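Local coordinates for protein type IV pilin structural subunit (Pseudomonas aeruginosa, PDB 3JYZ) that probably polymerises as the major pilin into type IV pili, the thin surface filaments of the bacterium, at residues Ser91-Asp96 and Arg100-Thr105. Numbering follows the deposited sequence.
Sequences SPYIND and RTALAT
L103 forks between P92 and I94. Its CG stands anti to the backbone N (chi1 -178°), which carries one methyl, CD2, to the proline ring at CG (3.7 Å), the two side chains crossing at about a right angle, while the other, CD1, meets I94 CD1 at 3.7 Å. A branched leucine suits this place because its two methyls pack against two apolar neighbours at once, and the compact, apolar proline ring gives CD2 a hydrocarbon surface. The Y93 ring stands obliquely to the T101-A102 backbone, CD2 3.6 Å from A102 N; its hydroxyl reaches T133 O, and its ring meets F132. R100 touches Y93 through CB, 4.1 Å from Y93 CB, and its extended chain carries the guanidinium to a salt bridge with D116 and a cation-pi contact with F132. These side chains hang on a beta hairpin in which short strand 100-102 is added to strand 87-95 of the pilin's antiparallel sheet, where I94 and T101 form a hydrogen-bonded pair: I94 N to T101 O, 2.8 Å, and T101 N to I94 O, 3.0 Å. Threonine, beta-branched, fits the extended chain. At A102, the N-cap, strand gives way to helix, and L103 N bonds to P92 O from above the carbonyl plane (3.0 Å).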
loop_
_atom_site.group_PDB
_atom_site.type_symbol
_atom_site.label_atom_id
_atom_site.label_comp_id
_atom_site.label_asym_id
_atom_site.label_seq_id
_atom_site.Cartn_x
_atom_site.Cartn_y
_atom_site.Cartn_z
ATOM N N SER A 91 -4.188 -0.970 0.948
ATOM C CA SER A 91 -5.494 -1.039 0.292
ATOM C C SER A 91 -6.330 0.174 0.692
ATOM O O SER A 91 -6.551 0.408 1.881
ATOM C CB SER A 91 -6.211 -2.327 0.706
ATOM O OG SER A 91 -5.459 -3.479 0.340
ATOM N N PRO A 92 -6.786 0.961 -0.295
ATOM C CA PRO A 92 -7.545 2.189 -0.006
ATOM C C PRO A 92 -9.067 2.010 0.030
ATOM O O PRO A 92 -9.634 1.193 -0.703
ATOM C CB PRO A 92 -7.176 3.116 -1.169
ATOM C CG PRO A 92 -6.831 2.189 -2.302
ATOM C CD PRO A 92 -6.423 0.846 -1.719
ATOM N N TYR A 93 -9.713 2.803 0.885
ATOM C CA TYR A 93 -11.165 2.797 1.047
ATOM C C TYR A 93 -11.662 4.223 1.138
ATOM O O TYR A 93 -10.961 5.100 1.612
ATOM C CB TYR A 93 -11.557 2.060 2.333
ATOM C CG TYR A 93 -11.140 0.616 2.314
ATOM C CD1 TYR A 93 -9.818 0.252 2.560
ATOM C CD2 TYR A 93 -12.055 -0.385 2.017
ATOM C CE1 TYR A 93 -9.429 -1.070 2.515
ATOM C CE2 TYR A 93 -11.670 -1.719 1.974
ATOM C CZ TYR A 93 -10.350 -2.053 2.225
ATOM O OH TYR A 93 -9.955 -3.382 2.189
ATOM N N ILE A 94 -12.882 4.462 0.677
ATOM C CA ILE A 94 -13.512 5.745 0.933
ATOM C C ILE A 94 -14.466 5.612 2.102
ATOM O O ILE A 94 -15.271 4.681 2.162
ATOM C CB ILE A 94 -14.232 6.307 -0.309
ATOM C CG1 ILE A 94 -13.202 6.944 -1.242
ATOM C CG2 ILE A 94 -15.266 7.357 0.102
ATOM C CD1 ILE A 94 -13.718 7.285 -2.600
ATOM N N ASN A 95 -14.314 6.539 3.042
ATOM C CA ASN A 95 -15.132 6.646 4.237
ATOM C C ASN A 95 -16.118 7.794 4.058
ATOM O O ASN A 95 -15.712 8.951 3.943
ATOM C CB ASN A 95 -14.211 6.940 5.424
ATOM C CG ASN A 95 -14.966 7.371 6.660
ATOM O OD1 ASN A 95 -16.126 7.020 6.840
ATOM N ND2 ASN A 95 -14.300 8.132 7.526
ATOM N N ASP A 96 -17.405 7.471 4.022
ATOM C CA ASP A 96 -18.443 8.485 3.840
ATOM C C ASP A 96 -18.962 9.046 5.166
ATOM O O ASP A 96 -19.946 9.784 5.194
ATOM C CB ASP A 96 -19.601 7.929 3.000
ATOM C CG ASP A 96 -20.438 6.897 3.747
ATOM O OD1 ASP A 96 -20.078 6.520 4.879
ATOM O OD2 ASP A 96 -21.476 6.462 3.200
ATOM N N ARG A 100 -17.030 2.210 5.224
ATOM C CA ARG A 100 -15.912 2.142 4.284
ATOM C C ARG A 100 -16.247 1.249 3.097
ATOM O O ARG A 100 -16.778 0.154 3.258
ATOM C CB ARG A 100 -14.654 1.609 4.962
ATOM C CG ARG A 100 -14.067 2.519 6.005
ATOM C CD ARG A 100 -12.729 1.961 6.416
ATOM N NE ARG A 100 -11.998 2.764 7.387
ATOM C CZ ARG A 100 -11.768 2.386 8.639
ATOM N NH1 ARG A 100 -12.251 1.235 9.077
ATOM N NH2 ARG A 100 -11.062 3.165 9.448
ATOM N N THR A 101 -15.903 1.722 1.902
ATOM C CA THR A 101 -16.048 0.940 0.685
ATOM C C THR A 101 -14.728 1.005 -0.090
ATOM O O THR A 101 -14.066 2.045 -0.102
ATOM C CB THR A 101 -17.218 1.475 -0.175
ATOM O OG1 THR A 101 -17.261 0.783 -1.424
ATOM C CG2 THR A 101 -17.043 2.931 -0.449
ATOM N N ALA A 102 -14.336 -0.107 -0.710
ATOM C CA ALA A 102 -13.110 -0.146 -1.512
ATOM C C ALA A 102 -13.049 1.052 -2.457
ATOM O O ALA A 102 -14.045 1.390 -3.095
ATOM C CB ALA A 102 -13.028 -1.442 -2.304
ATOM N N LEU A 103 -11.878 1.676 -2.565
ATOM C CA LEU A 103 -11.718 2.868 -3.398
ATOM C C LEU A 103 -12.322 2.727 -4.792
ATOM O O LEU A 103 -13.086 3.584 -5.217
ATOM C CB LEU A 103 -10.240 3.241 -3.540
ATOM C CG LEU A 103 -9.953 4.500 -4.356
ATOM C CD1 LEU A 103 -10.491 5.735 -3.656
ATOM C CD2 LEU A 103 -8.452 4.634 -4.600
ATOM N N ALA A 104 -11.967 1.663 -5.505
ATOM C CA ALA A 104 -12.398 1.532 -6.898
ATOM C C ALA A 104 -13.921 1.523 -6.992
ATOM O O ALA A 104 -14.498 2.105 -7.902
ATOM C CB ALA A 104 -11.820 0.275 -7.522
ATOM N N THR A 105 -14.565 0.849 -6.052
ATOM C CA THR A 105 -16.019 0.768 -6.047
ATOM C C THR A 105 -16.627 2.124 -5.725
ATOM O O THR A 105 -17.560 2.584 -6.382
ATOM C CB THR A 105 -16.462 -0.266 -5.019
ATOM O OG1 THR A 105 -15.876 -1.520 -5.363
ATOM C CG2 THR A 105 -17.984 -0.403 -4.997
#